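Local coordinates for aspartate-semialdehyde dehydrogenase 2 (Vibrio cholerae, PDB 2R00), which catalyses the NADPH-dependent reductive dephosphorylation of L-aspartyl-4-phosphate to L-aspartate-semialdehyde, an early step toward lysine, threonine and methionine, at residues V147-N153 with V248-A254; I256-M262 with R296-D300; L20-Q24 with Y46-G50; A7-T12 with L35-S41. All coordinates share one frame; numbering follows the deposited sequence.

Interaction 1: residues V147-N153 with V248-A254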
loop_
_atom_site.group_PDB
_atom_site.type_symbol
_atom_site.label_atom_id
_atom_site.label_comp_id
_atom_site.label_asym_id
_atom_site.label_seq_id
_atom_site.Cartn_x
_atom_site.Cartn_y
_atom_site.Cartn_z
ATOM N N VAL A 147 -12.206 -10.186 -18.934
ATOM C CA VAL A 147 -13.303 -9.246 -18.675
ATOM C C VAL A 147 -13.029 -7.775 -19.000
ATOM O O VAL A 147 -13.904 -6.924 -18.827
ATOM C CB VAL A 147 -13.809 -9.351 -17.208
ATOM C CG1 VAL A 147 -14.605 -10.633 -17.004
ATOM C CG2 VAL A 147 -12.652 -9.278 -16.231
ATOM N N GLY A 148 -11.821 -7.475 -19.466
ATOM C CA GLY A 148 -11.460 -6.096 -19.817
ATOM C C GLY A 148 -11.103 -5.284 -18.584
ATOM O O GLY A 148 -11.463 -5.654 -17.465
ATOM N N ILE A 149 -10.379 -4.188 -18.784
ATOM C CA ILE A 149 -10.030 -3.292 -17.688
ATOM C C ILE A 149 -10.340 -1.849 -18.065
ATOM O O ILE A 149 -9.880 -1.346 -19.093
ATOM C CB ILE A 149 -8.542 -3.422 -17.254
ATOM C CG1 ILE A 149 -8.234 -4.843 -16.767
ATOM C CG2 ILE A 149 -8.214 -2.393 -16.150
ATOM C CD1 ILE A 149 -6.777 -5.097 -16.487
ATOM N N GLU A 150 -11.133 -1.204 -17.216
ATOM C CA GLU A 150 -11.553 0.176 -17.395
ATOM C C GLU A 150 -10.571 1.107 -16.692
ATOM O O GLU A 150 -10.103 2.088 -17.274
ATOM C CB GLU A 150 -12.963 0.343 -16.820
ATOM C CG GLU A 150 -13.637 1.676 -17.086
ATOM C CD GLU A 150 -15.085 1.696 -16.597
ATOM O OE1 GLU A 150 -15.903 2.452 -17.178
ATOM O OE2 GLU A 150 -15.412 0.940 -15.641
ATOM N N ARG A 151 -10.254 0.778 -15.438
ATOM C CA ARG A 151 -9.394 1.610 -14.615
ATOM C C ARG A 151 -8.502 0.766 -13.701
ATOM O O ARG A 151 -8.963 -0.209 -13.102
ATOM C CB ARG A 151 -10.254 2.554 -13.784
ATOM C CG ARG A 151 -9.490 3.676 -13.105
ATOM C CD ARG A 151 -10.415 4.541 -12.254
ATOM N NE ARG A 151 -11.778 4.541 -12.778
ATOM C CZ ARG A 151 -12.836 4.089 -12.110
ATOM N NH1 ARG A 151 -12.691 3.626 -10.871
ATOM N NH2 ARG A 151 -14.039 4.115 -12.675
ATOM N N ILE A 152 -7.222 1.142 -13.626
ATOM C CA ILE A 152 -6.270 0.551 -12.670
ATOM C C ILE A 152 -5.819 1.634 -11.696
ATOM O O ILE A 152 -5.327 2.692 -12.112
ATOM C CB ILE A 152 -4.996 -0.024 -13.364
ATOM C CG1 ILE A 152 -5.354 -1.117 -14.380
ATOM C CG2 ILE A 152 -4.007 -0.578 -12.318
ATOM C CD1 ILE A 152 -4.261 -1.365 -15.447
ATOM N N ASN A 153 -6.000 1.368 -10.406
ATOM C CA ASN A 153 -5.363 2.147 -9.358
ATOM C C ASN A 153 -4.302 1.274 -8.682
ATOM O O ASN A 153 -4.593 0.171 -8.202
ATOM C CB ASN A 153 -6.400 2.659 -8.348
ATOM C CG ASN A 153 -7.232 3.826 -8.901
ATOM O OD1 ASN A 153 -7.799 3.733 -9.989
ATOM N ND2 ASN A 153 -7.300 4.925 -8.151
ATOM N N VAL A 248 -2.745 -3.536 -6.116
ATOM C CA VAL A 248 -3.452 -3.255 -7.372
ATOM C C VAL A 248 -4.957 -3.368 -7.197
ATOM O O VAL A 248 -5.468 -4.392 -6.723
ATOM C CB VAL A 248 -3.028 -4.220 -8.536
ATOM C CG1 VAL A 248 -3.619 -3.748 -9.873
ATOM C CG2 VAL A 248 -1.515 -4.331 -8.638
ATOM N N HIS A 249 -5.661 -2.302 -7.572
ATOM C CA HIS A 249 -7.103 -2.370 -7.728
ATOM C C HIS A 249 -7.462 -2.173 -9.196
ATOM O O HIS A 249 -6.985 -1.223 -9.828
ATOM C CB HIS A 249 -7.822 -1.315 -6.879
ATOM C CG HIS A 249 -9.299 -1.270 -7.125
ATOM N ND1 HIS A 249 -10.186 -2.121 -6.502
ATOM C CD2 HIS A 249 -10.040 -0.502 -7.958
ATOM C CE1 HIS A 249 -11.411 -1.862 -6.926
ATOM N NE2 HIS A 249 -11.348 -0.886 -7.812
ATOM N N VAL A 250 -8.296 -3.068 -9.726
ATOM C CA VAL A 250 -8.778 -2.947 -11.099
ATOM C C VAL A 250 -10.304 -2.896 -11.192
ATOM O O VAL A 250 -11.018 -3.650 -10.537
ATOM C CB VAL A 250 -8.184 -4.036 -12.056
ATOM C CG1 VAL A 250 -6.662 -3.936 -12.080
ATOM C CG2 VAL A 250 -8.601 -5.426 -11.658
ATOM N N GLU A 251 -10.777 -1.956 -11.993
ATOM C CA GLU A 251 -12.176 -1.838 -12.333
ATOM C C GLU A 251 -12.314 -2.541 -13.685
ATOM O O GLU A 251 -11.726 -2.104 -14.685
ATOM C CB GLU A 251 -12.539 -0.357 -12.425
ATOM C CG GLU A 251 -14.000 -0.035 -12.297
ATOM C CD GLU A 251 -14.605 -0.442 -10.964
ATOM O OE1 GLU A 251 -15.757 -0.897 -10.997
ATOM O OE2 GLU A 251 -13.957 -0.325 -9.902
ATOM N N THR A 252 -13.025 -3.665 -13.690
ATOM C CA THR A 252 -13.169 -4.487 -14.901
ATOM C C THR A 252 -14.408 -4.066 -15.703
ATOM O O THR A 252 -15.259 -3.326 -15.196
ATOM C CB THR A 252 -13.224 -5.995 -14.564
ATOM O OG1 THR A 252 -14.357 -6.260 -13.735
ATOM C CG2 THR A 252 -11.959 -6.436 -13.836
ATOM N N ARG A 253 -14.500 -4.505 -16.959
ATOM C CA ARG A 253 -15.650 -4.130 -17.792
ATOM C C ARG A 253 -16.801 -5.128 -17.627
ATOM O O ARG A 253 -17.944 -4.819 -17.949
ATOM C CB ARG A 253 -15.257 -3.940 -19.266
ATOM C CG ARG A 253 -14.231 -2.834 -19.503
ATOM C CD ARG A 253 -14.123 -2.448 -20.980
ATOM N NE ARG A 253 -12.983 -1.564 -21.242
ATOM C CZ ARG A 253 -12.999 -0.236 -21.113
ATOM N NH1 ARG A 253 -14.099 0.398 -20.730
ATOM N NH2 ARG A 253 -11.908 0.470 -21.380
ATOM N N ALA A 254 -16.482 -6.317 -17.116
ATOM C CA ALA A 254 -17.486 -7.308 -16.721
ATOM C C ALA A 254 -17.139 -7.860 -15.342
ATOM O O ALA A 254 -15.953 -7.933 -14.991
ATOM C CB ALA A 254 -17.552 -8.435 -17.734
HETATM O O HOH W 1 -10.802 -3.465 -21.715
HETATM O O HOH W 2 -9.909 -1.055 -21.813
#
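V147 lays its CG1 methyl against CB of A254 at 3.7 Å, while CG2 rests on CB of T252. G148 leaves the preceding helix with positive phi, and its carbonyl takes the N-H of R253 from above the carbonyl plane. At I149 two waters do the joining: one accepts from I149 N and R253 NE, the other donates to I149 O and accepts from R253 NH2, both at the edge of the guanidinium, whose face lies over CA of E150. The bond from E150 N to E251 O is short and direct (2.8 Å, 160°), whereas the one from R151 N to the same oxygen is weak. R151 returns the pairing, its O accepting from E251 N at 2.8 Å, and a side-chain bend at chi3 (-28°) brings one guanidinium face over E251. I152 points to the other face of the sheet, where CG1 meets CG1 of V250 and CG2 meets CG1 of V248. N153 N donates to H249 O and H249 N to N153 O, each at 2.8 Å; the N153 amide reaches D300 of the second subunit. With E150 and R151 both opposite E251, this is a classic beta bulge in an antiparallel pair of the dimerization-domain sheet.

Interaction 2: residues I256-M262 with R296-D300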
loop_
_atom_site.group_PDB
_atom_site.type_symbol
_atom_site.label_atom_id
_atom_site.label_comp_id
_atom_site.label_asym_id
_atom_site.label_seq_id
_atom_site.Cartn_x
_atom_site.Cartn_y
_atom_site.Cartn_z
ATOM N N ILE A 256 -16.204 -10.308 -12.352
ATOM C CA ILE A 256 -15.440 -11.555 -12.263
ATOM C C ILE A 256 -15.136 -11.905 -10.806
ATOM O O ILE A 256 -14.717 -11.046 -10.026
ATOM C CB ILE A 256 -14.143 -11.518 -13.124
ATOM C CG1 ILE A 256 -13.534 -12.920 -13.221
ATOM C CG2 ILE A 256 -13.138 -10.477 -12.587
ATOM C CD1 ILE A 256 -12.404 -13.027 -14.225
ATOM N N ASP A 257 -15.350 -13.167 -10.447
ATOM C CA ASP A 257 -15.194 -13.602 -9.066
ATOM C C ASP A 257 -13.724 -13.793 -8.735
ATOM O O ASP A 257 -12.957 -14.280 -9.572
ATOM C CB ASP A 257 -15.966 -14.904 -8.812
ATOM C CG ASP A 257 -16.356 -15.076 -7.353
ATOM O OD1 ASP A 257 -15.457 -15.281 -6.501
ATOM O OD2 ASP A 257 -17.573 -15.008 -7.057
ATOM N N ALA A 258 -13.343 -13.405 -7.519
ATOM C CA ALA A 258 -11.983 -13.588 -7.020
ATOM C C ALA A 258 -11.492 -15.022 -7.229
ATOM O O ALA A 258 -10.335 -15.243 -7.584
ATOM C CB ALA A 258 -11.906 -13.217 -5.561
ATOM N N GLU A 259 -12.384 -15.985 -7.014
ATOM C CA GLU A 259 -12.062 -17.405 -7.169
ATOM C C GLU A 259 -11.682 -17.731 -8.603
ATOM O O GLU A 259 -10.792 -18.537 -8.835
ATOM C CB GLU A 259 -13.243 -18.282 -6.738
ATOM C CG GLU A 259 -13.572 -18.215 -5.260
ATOM C CD GLU A 259 -12.496 -18.836 -4.374
ATOM O OE1 GLU A 259 -11.710 -19.685 -4.867
ATOM O OE2 GLU A 259 -12.442 -18.475 -3.177
ATOM N N GLN A 260 -12.367 -17.099 -9.557
ATOM C CA GLN A 260 -12.078 -17.310 -10.973
ATOM C C GLN A 260 -10.693 -16.757 -11.310
ATOM O O GLN A 260 -9.849 -17.479 -11.859
ATOM C CB GLN A 260 -13.162 -16.692 -11.863
ATOM C CG GLN A 260 -14.560 -17.277 -11.619
ATOM C CD GLN A 260 -15.683 -16.502 -12.307
ATOM O OE1 GLN A 260 -15.877 -15.297 -12.074
ATOM N NE2 GLN A 260 -16.449 -17.203 -13.143
ATOM N N VAL A 261 -10.433 -15.503 -10.943
ATOM C CA VAL A 261 -9.112 -14.933 -11.223
ATOM C C VAL A 261 -7.965 -15.677 -10.512
ATOM O O VAL A 261 -6.883 -15.816 -11.080
ATOM C CB VAL A 261 -9.059 -13.356 -11.141
ATOM C CG1 VAL A 261 -10.397 -12.761 -10.757
ATOM C CG2 VAL A 261 -7.913 -12.846 -10.264
ATOM N N MET A 262 -8.210 -16.216 -9.317
ATOM C CA MET A 262 -7.188 -17.045 -8.661
ATOM C C MET A 262 -6.875 -18.310 -9.461
ATOM O O MET A 262 -5.710 -18.701 -9.573
ATOM C CB MET A 262 -7.565 -17.393 -7.217
ATOM C CG MET A 262 -7.311 -16.257 -6.240
ATOM S SD MET A 262 -7.359 -16.741 -4.506
ATOM C CE MET A 262 -9.127 -16.856 -4.240
ATOM N N ARG A 296 -3.310 -12.095 -1.762
ATOM C CA ARG A 296 -4.388 -11.239 -1.245
ATOM C C ARG A 296 -5.397 -10.897 -2.350
ATOM O O ARG A 296 -5.842 -9.756 -2.465
ATOM C CB ARG A 296 -3.814 -9.971 -0.546
ATOM C CG ARG A 296 -4.804 -9.152 0.313
ATOM C CD ARG A 296 -4.105 -8.346 1.451
ATOM N NE ARG A 296 -2.767 -7.902 1.064
ATOM C CZ ARG A 296 -1.725 -7.765 1.876
ATOM N NH1 ARG A 296 -1.802 -8.033 3.174
ATOM N NH2 ARG A 296 -0.584 -7.353 1.364
ATOM N N VAL A 297 -5.744 -11.903 -3.160
ATOM C CA VAL A 297 -6.693 -11.745 -4.282
ATOM C C VAL A 297 -8.159 -11.797 -3.826
ATOM O O VAL A 297 -8.615 -12.812 -3.292
ATOM C CB VAL A 297 -6.446 -12.798 -5.399
ATOM C CG1 VAL A 297 -7.415 -12.596 -6.576
ATOM C CG2 VAL A 297 -4.979 -12.772 -5.878
ATOM N N ARG A 298 -8.890 -10.703 -4.044
ATOM C CA ARG A 298 -10.262 -10.575 -3.539
ATOM C C ARG A 298 -11.065 -9.499 -4.267
ATOM O O ARG A 298 -10.498 -8.529 -4.762
ATOM C CB ARG A 298 -10.257 -10.324 -2.020
ATOM C CG ARG A 298 -9.590 -9.011 -1.571
ATOM C CD ARG A 298 -9.048 -9.132 -0.159
ATOM N NE ARG A 298 -8.511 -7.876 0.381
ATOM C CZ ARG A 298 -8.200 -7.708 1.666
ATOM N NH1 ARG A 298 -8.369 -8.707 2.528
ATOM N NH2 ARG A 298 -7.712 -6.552 2.103
ATOM N N ASN A 299 -12.384 -9.675 -4.334
ATOM C CA ASN A 299 -13.250 -8.665 -4.922
ATOM C C ASN A 299 -13.439 -7.504 -3.960
ATOM O O ASN A 299 -13.199 -7.643 -2.751
ATOM C CB ASN A 299 -14.624 -9.240 -5.278
ATOM C CG ASN A 299 -14.592 -10.159 -6.485
ATOM O OD1 ASN A 299 -14.783 -11.360 -6.352
ATOM N ND2 ASN A 299 -14.351 -9.596 -7.673
ATOM N N ASP A 300 -13.840 -6.355 -4.495
ATOM C CA ASP A 300 -14.454 -5.337 -3.668
ATOM C C ASP A 300 -15.744 -5.983 -3.158
ATOM O O ASP A 300 -16.407 -6.721 -3.896
ATOM C CB ASP A 300 -14.806 -4.085 -4.475
ATOM C CG ASP A 300 -13.590 -3.220 -4.830
ATOM O OD1 ASP A 300 -12.501 -3.338 -4.214
ATOM O OD2 ASP A 300 -13.743 -2.396 -5.752
#
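Helix 258-262 runs against strand 296-300 at 146° between their N-to-C directions, the two axes coming within 7.6 Å and the backbones drawing nearest at A258 and R298. The polar part of the contact is carried by the side-chain amide of N299, which grips the backbone on both sides of D257. Its ND2 donates to I256 O at 2.8 Å, a nearly straight bond (165°) with the oxygen close to the amide plane. Its OD1 accepts from A258 N, also at 2.8 Å, with the donor tilted from the carbonyl plane. Two bonds to opposite ends of the amide fix its rotation, and ND2 has a further acceptor in G306 O. D257 itself turns its side chain back to the helix: OD1 caps E259 N, while Q260 OE1 accepts from D257 N at 2.7 Å, completing a capping box. The methyl of A258 lies 3.5 Å from N299 OD1 and also touches CA of R298. One turn on, the contact becomes apolar. V297 has CG1 anti to its backbone N (chi1 -178°), which carries that methyl to CG2 of V261 and CG of M262, both 3.7 Å away; M262 and V297 lie alongside, running oppositely. On the sheet, V297 and N299 lean on L309 and I307 of strand 306-313, and L273 of strand 271-273 meets both V297 and M262. V261 also reaches I143 of helix 131-147, while R298 starts away from the helix, and its guanidinium forms a salt bridge with E213 of the second subunit.

Interaction 3: residues L20-Q24 with Y46-G50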
loop_
_atom_site.group_PDB
_atom_site.type_symbol
_atom_site.label_atom_id
_atom_site.label_comp_id
_atom_site.label_asym_id
_atom_site.label_seq_id
_atom_site.Cartn_x
_atom_site.Cartn_y
_atom_site.Cartn_z
ATOM N N LEU A 20 23.901 -11.874 -17.564
ATOM C CA LEU A 20 24.800 -12.989 -17.863
ATOM C C LEU A 20 24.293 -14.284 -17.205
ATOM O O LEU A 20 24.179 -15.314 -17.875
ATOM C CB LEU A 20 26.239 -12.647 -17.432
ATOM C CG LEU A 20 27.371 -13.683 -17.535
ATOM C CD1 LEU A 20 28.711 -12.964 -17.646
ATOM C CD2 LEU A 20 27.387 -14.595 -16.321
ATOM N N GLU A 21 23.969 -14.215 -15.910
ATOM C CA GLU A 21 23.415 -15.364 -15.165
ATOM C C GLU A 21 22.135 -15.927 -15.770
ATOM O O GLU A 21 21.941 -17.152 -15.809
ATOM C CB GLU A 21 23.122 -14.986 -13.717
ATOM C CG GLU A 21 24.346 -14.696 -12.877
ATOM C CD GLU A 21 23.986 -14.202 -11.481
ATOM O OE1 GLU A 21 24.813 -13.490 -10.880
ATOM O OE2 GLU A 21 22.876 -14.517 -10.983
ATOM N N VAL A 22 21.256 -15.035 -16.222
ATOM C CA VAL A 22 19.985 -15.447 -16.807
ATOM C C VAL A 22 20.185 -16.103 -18.177
ATOM O O VAL A 22 19.568 -17.115 -18.457
ATOM C CB VAL A 22 18.940 -14.288 -16.848
ATOM C CG1 VAL A 22 17.676 -14.715 -17.583
ATOM C CG2 VAL A 22 18.599 -13.823 -15.424
ATOM N N LEU A 23 21.054 -15.532 -19.010
ATOM C CA LEU A 23 21.414 -16.137 -20.296
ATOM C C LEU A 23 21.946 -17.562 -20.122
ATOM O O LEU A 23 21.632 -18.458 -20.913
ATOM C CB LEU A 23 22.448 -15.276 -21.034
ATOM C CG LEU A 23 21.962 -13.976 -21.700
ATOM C CD1 LEU A 23 23.149 -13.100 -22.132
ATOM C CD2 LEU A 23 21.042 -14.261 -22.876
ATOM N N GLN A 24 22.741 -17.759 -19.082
ATOM C CA GLN A 24 23.268 -19.076 -18.750
ATOM C C GLN A 24 22.148 -20.017 -18.247
ATOM O O GLN A 24 21.904 -21.076 -18.837
ATOM C CB GLN A 24 24.399 -18.925 -17.735
ATOM C CG GLN A 24 25.049 -20.224 -17.306
ATOM C CD GLN A 24 26.224 -19.977 -16.403
ATOM O OE1 GLN A 24 27.314 -19.662 -16.867
ATOM N NE2 GLN A 24 26.013 -20.122 -15.097
ATOM N N TYR A 46 34.647 -12.745 -16.130
ATOM C CA TYR A 46 33.450 -13.468 -15.713
ATOM C C TYR A 46 33.414 -14.852 -16.356
ATOM O O TYR A 46 33.979 -15.059 -17.435
ATOM C CB TYR A 46 32.190 -12.690 -16.113
ATOM C CG TYR A 46 31.984 -11.412 -15.327
ATOM C CD1 TYR A 46 32.479 -10.199 -15.799
ATOM C CD2 TYR A 46 31.302 -11.420 -14.108
ATOM C CE1 TYR A 46 32.292 -9.019 -15.085
ATOM C CE2 TYR A 46 31.114 -10.258 -13.389
ATOM C CZ TYR A 46 31.610 -9.059 -13.885
ATOM O OH TYR A 46 31.428 -7.900 -13.177
ATOM N N ARG A 47 32.735 -15.790 -15.698
ATOM C CA ARG A 47 32.581 -17.142 -16.230
ATOM C C ARG A 47 31.178 -17.316 -16.790
ATOM O O ARG A 47 30.197 -17.087 -16.087
ATOM C CB ARG A 47 32.839 -18.185 -15.135
ATOM C CG ARG A 47 32.795 -19.626 -15.619
ATOM C CD ARG A 47 33.329 -20.567 -14.544
ATOM N NE ARG A 47 33.163 -21.969 -14.918
ATOM C CZ ARG A 47 34.103 -22.704 -15.510
ATOM N NH1 ARG A 47 35.293 -22.175 -15.794
ATOM N NH2 ARG A 47 33.851 -23.975 -15.814
ATOM N N PHE A 48 31.092 -17.740 -18.047
ATOM C CA PHE A 48 29.805 -17.917 -18.701
ATOM C C PHE A 48 29.811 -19.186 -19.536
ATOM O O PHE A 48 30.642 -19.334 -20.435
ATOM C CB PHE A 48 29.478 -16.694 -19.578
ATOM C CG PHE A 48 28.279 -16.880 -20.451
ATOM C CD1 PHE A 48 28.426 -17.277 -21.777
ATOM C CD2 PHE A 48 26.996 -16.661 -19.952
ATOM C CE1 PHE A 48 27.319 -17.447 -22.595
ATOM C CE2 PHE A 48 25.884 -16.832 -20.757
ATOM C CZ PHE A 48 26.041 -17.231 -22.084
ATOM N N ASN A 49 28.872 -20.085 -19.245
ATOM C CA ASN A 49 28.809 -21.391 -19.903
ATOM C C ASN A 49 30.161 -22.134 -19.876
ATOM O O ASN A 49 30.558 -22.768 -20.859
ATOM C CB ASN A 49 28.272 -21.258 -21.335
ATOM C CG ASN A 49 26.755 -21.073 -21.385
ATOM O OD1 ASN A 49 26.046 -21.380 -20.427
ATOM N ND2 ASN A 49 26.253 -20.590 -22.521
ATOM N N GLY A 50 30.860 -22.028 -18.746
ATOM C CA GLY A 50 32.149 -22.690 -18.547
ATOM C C GLY A 50 33.348 -22.038 -19.225
ATOM O O GLY A 50 34.464 -22.571 -19.162
HETATM O O HOH W 3 23.524 -19.669 -22.620
HETATM O O HOH W 4 29.495 -21.202 -16.059
#
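The amide oxygen of Q24 is gripped twice: the backbone N of N49, in the turn after strand 46-48, donates to OE1 at 2.9 Å and 161°, and a water donates to the same OE1 while accepting from G50 N. Q24 reaches this far because its chain is extended, CG anti to the backbone N and chi2 at 175°. The N49 side chain runs back alongside it, OD1 lying 3.5 Å from Q24 CG, and a second water links N49 ND2 to L23 O. Deeper in, F48 turns an edge to the helix: CE2 sits 3.7 Å from L20 O and 3.8 Å from L23 CB. CG of L20 touches F48 CD2, and its CD1 methyl comes obliquely toward the Y46 ring, 3.8 Å from Y46 CB. The hydroxyl of Y46 bonds to E17 on the same helix, and the F48 side chain also packs on V30 and L33 of strand 30-37. Helix 14-25 of the beta-alpha-beta unit thus packs on edge strand 45-48 of the nucleotide-binding domain. The contact is apolar at L20, L23, F48 and Y46 CB, but polar at its rim, where a glutamine oxygen ties the N49-G50 turn to the helix.

Interaction 4: residues A7-T12 with L35-S41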
loop_
_atom_site.group_PDB
_atom_site.type_symbol
_atom_site.label_atom_id
_atom_site.label_comp_id
_atom_site.label_asym_id
_atom_site.label_seq_id
_atom_site.Cartn_x
_atom_site.Cartn_y
_atom_site.Cartn_z
ATOM N N ALA A 7 26.054 -9.183 -26.911
ATOM C CA ALA A 7 26.763 -8.239 -26.056
ATOM C C ALA A 7 25.893 -7.849 -24.870
ATOM O O ALA A 7 24.664 -7.720 -24.997
ATOM C CB ALA A 7 27.155 -6.979 -26.838
ATOM N N ILE A 8 26.538 -7.654 -23.726
ATOM C CA ILE A 8 25.907 -7.008 -22.584
ATOM C C ILE A 8 26.674 -5.726 -22.319
ATOM O O ILE A 8 27.884 -5.762 -22.089
ATOM C CB ILE A 8 25.914 -7.899 -21.318
ATOM C CG1 ILE A 8 25.087 -9.169 -21.545
ATOM C CG2 ILE A 8 25.364 -7.121 -20.103
ATOM C CD1 ILE A 8 25.297 -10.242 -20.466
ATOM N N PHE A 9 25.977 -4.592 -22.383
ATOM C CA PHE A 9 26.584 -3.292 -22.088
ATOM C C PHE A 9 26.162 -2.838 -20.700
ATOM O O PHE A 9 24.977 -2.755 -20.398
ATOM C CB PHE A 9 26.220 -2.255 -23.166
ATOM C CG PHE A 9 26.806 -0.879 -22.935
ATOM C CD1 PHE A 9 28.066 -0.715 -22.345
ATOM C CD2 PHE A 9 26.108 0.256 -23.337
ATOM C CE1 PHE A 9 28.607 0.564 -22.141
ATOM C CE2 PHE A 9 26.641 1.539 -23.155
ATOM C CZ PHE A 9 27.888 1.696 -22.550
ATOM N N GLY A 10 27.149 -2.536 -19.862
ATOM C CA GLY A 10 26.921 -2.320 -18.442
ATOM C C GLY A 10 27.136 -3.627 -17.700
ATOM O O GLY A 10 26.467 -3.907 -16.707
ATOM N N ALA A 11 28.092 -4.417 -18.188
ATOM C CA ALA A 11 28.328 -5.782 -17.707
ATOM C C ALA A 11 28.807 -5.889 -16.256
ATOM O O ALA A 11 28.661 -6.948 -15.639
ATOM C CB ALA A 11 29.298 -6.489 -18.624
ATOM N N THR A 12 29.382 -4.815 -15.721
ATOM C CA THR A 12 29.884 -4.824 -14.345
ATOM C C THR A 12 28.858 -4.285 -13.345
ATOM O O THR A 12 29.086 -4.296 -12.129
ATOM C CB THR A 12 31.241 -4.076 -14.205
ATOM O OG1 THR A 12 31.090 -2.705 -14.590
ATOM C CG2 THR A 12 32.302 -4.721 -15.087
ATOM N N LEU A 35 31.250 -8.624 -23.229
ATOM C CA LEU A 35 30.897 -7.819 -22.076
ATOM C C LEU A 35 31.534 -6.448 -22.217
ATOM O O LEU A 35 32.754 -6.332 -22.377
ATOM C CB LEU A 35 31.327 -8.510 -20.778
ATOM C CG LEU A 35 30.761 -9.915 -20.548
ATOM C CD1 LEU A 35 31.344 -10.549 -19.276
ATOM C CD2 LEU A 35 29.229 -9.911 -20.501
ATOM N N LEU A 36 30.696 -5.416 -22.183
ATOM C CA LEU A 36 31.133 -4.044 -22.420
ATOM C C LEU A 36 30.875 -3.170 -21.205
ATOM O O LEU A 36 29.890 -3.352 -20.490
ATOM C CB LEU A 36 30.429 -3.458 -23.653
ATOM C CG LEU A 36 30.451 -4.330 -24.911
ATOM C CD1 LEU A 36 29.429 -3.885 -25.943
ATOM C CD2 LEU A 36 31.857 -4.367 -25.495
ATOM N N ALA A 37 31.791 -2.239 -20.969
ATOM C CA ALA A 37 31.651 -1.230 -19.925
ATOM C C ALA A 37 32.555 -0.041 -20.259
ATOM O O ALA A 37 33.068 0.056 -21.375
ATOM C CB ALA A 37 31.999 -1.815 -18.560
ATOM N N SER A 38 32.738 0.860 -19.298
ATOM C CA SER A 38 33.672 1.969 -19.461
ATOM C C SER A 38 35.106 1.452 -19.315
ATOM O O SER A 38 35.326 0.278 -18.996
ATOM C CB SER A 38 33.387 3.081 -18.443
ATOM O OG SER A 38 34.024 2.815 -17.200
ATOM N N GLU A 39 36.072 2.337 -19.541
ATOM C CA GLU A 39 37.485 1.984 -19.476
ATOM C C GLU A 39 37.920 1.517 -18.087
ATOM O O GLU A 39 38.854 0.720 -17.967
ATOM C CB GLU A 39 38.347 3.165 -19.925
ATOM C CG GLU A 39 39.715 2.763 -20.465
ATOM C CD GLU A 39 40.524 3.943 -20.989
ATOM O OE1 GLU A 39 39.933 5.017 -21.252
ATOM O OE2 GLU A 39 41.756 3.787 -21.149
ATOM N N ARG A 40 37.247 2.010 -17.048
ATOM C CA ARG A 40 37.608 1.695 -15.663
ATOM C C ARG A 40 37.332 0.237 -15.267
ATOM O O ARG A 40 37.960 -0.284 -14.342
ATOM C CB ARG A 40 36.894 2.637 -14.696
ATOM N N SER A 41 36.387 -0.396 -15.963
ATOM C CA SER A 41 35.980 -1.778 -15.699
ATOM C C SER A 41 36.679 -2.781 -16.609
ATOM O O SER A 41 36.597 -3.996 -16.384
ATOM C CB SER A 41 34.469 -1.923 -15.875
ATOM O OG SER A 41 33.765 -1.280 -14.833
#
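The carbonyl oxygen of L36 accepts two backbone N-H groups from the loop that follows strand 7-9. G10 N reaches it at 2.9 Å and A11 N at 3.1 Å, from opposite faces of its plane, the second bond almost straight at 178°. The strand pairing is completed by L36 N, which donates to I8 O at 2.8 Å. Beyond the strand ends, T12 OG1 and S41 OG share a hydrogen bond of 3.0 Å; chi1 of 61° sets the T12 hydroxyl between its backbone N and carbonyl carbon, with CG2 against CB of S41. Around this frame the side chains sort by face. I8, L35 and A11 gather on one: the CB atoms of A11 and L35 are 3.6 Å apart, and I8 CD1 meets L35 CD2. F9 and L36 take the other, crossing at about a right angle, with the edge of the F9 ring toward the L36 carbonyl. In the next shell, M19, L20 and L23 of helix 14-25 cover I8, while F71 and W81 meet the F9 ring and Y46 packs against T12 and L35. The parallel strands and the helix between them form the first beta-alpha-beta unit of a Rossmann fold; T12, in its glycine-bearing loop, and R40 and S41 are predicted to bind NADP(+).

How the interactions relate
From the N terminus, interaction 4 closes the first loop, pairing strand 4-9 with strand 30-37 across helix 14-25. Interaction 3 starts from that helix, inside the loop, and ends on strand 45-48 beyond it, so the two cross; they touch through helix 14-25 and strand 45-48. Together they bind helix and sheet of the nucleotide-binding domain. Interaction 1 then closes a long loop in the dimerization domain, and interaction 2 follows in series, its helix coming just after strand 244-252. These two also touch, V147 meeting I256, and both reach the second subunit. About 40 Å between centres separates interaction 1 from interaction 3, on opposite sides of the chain's centre.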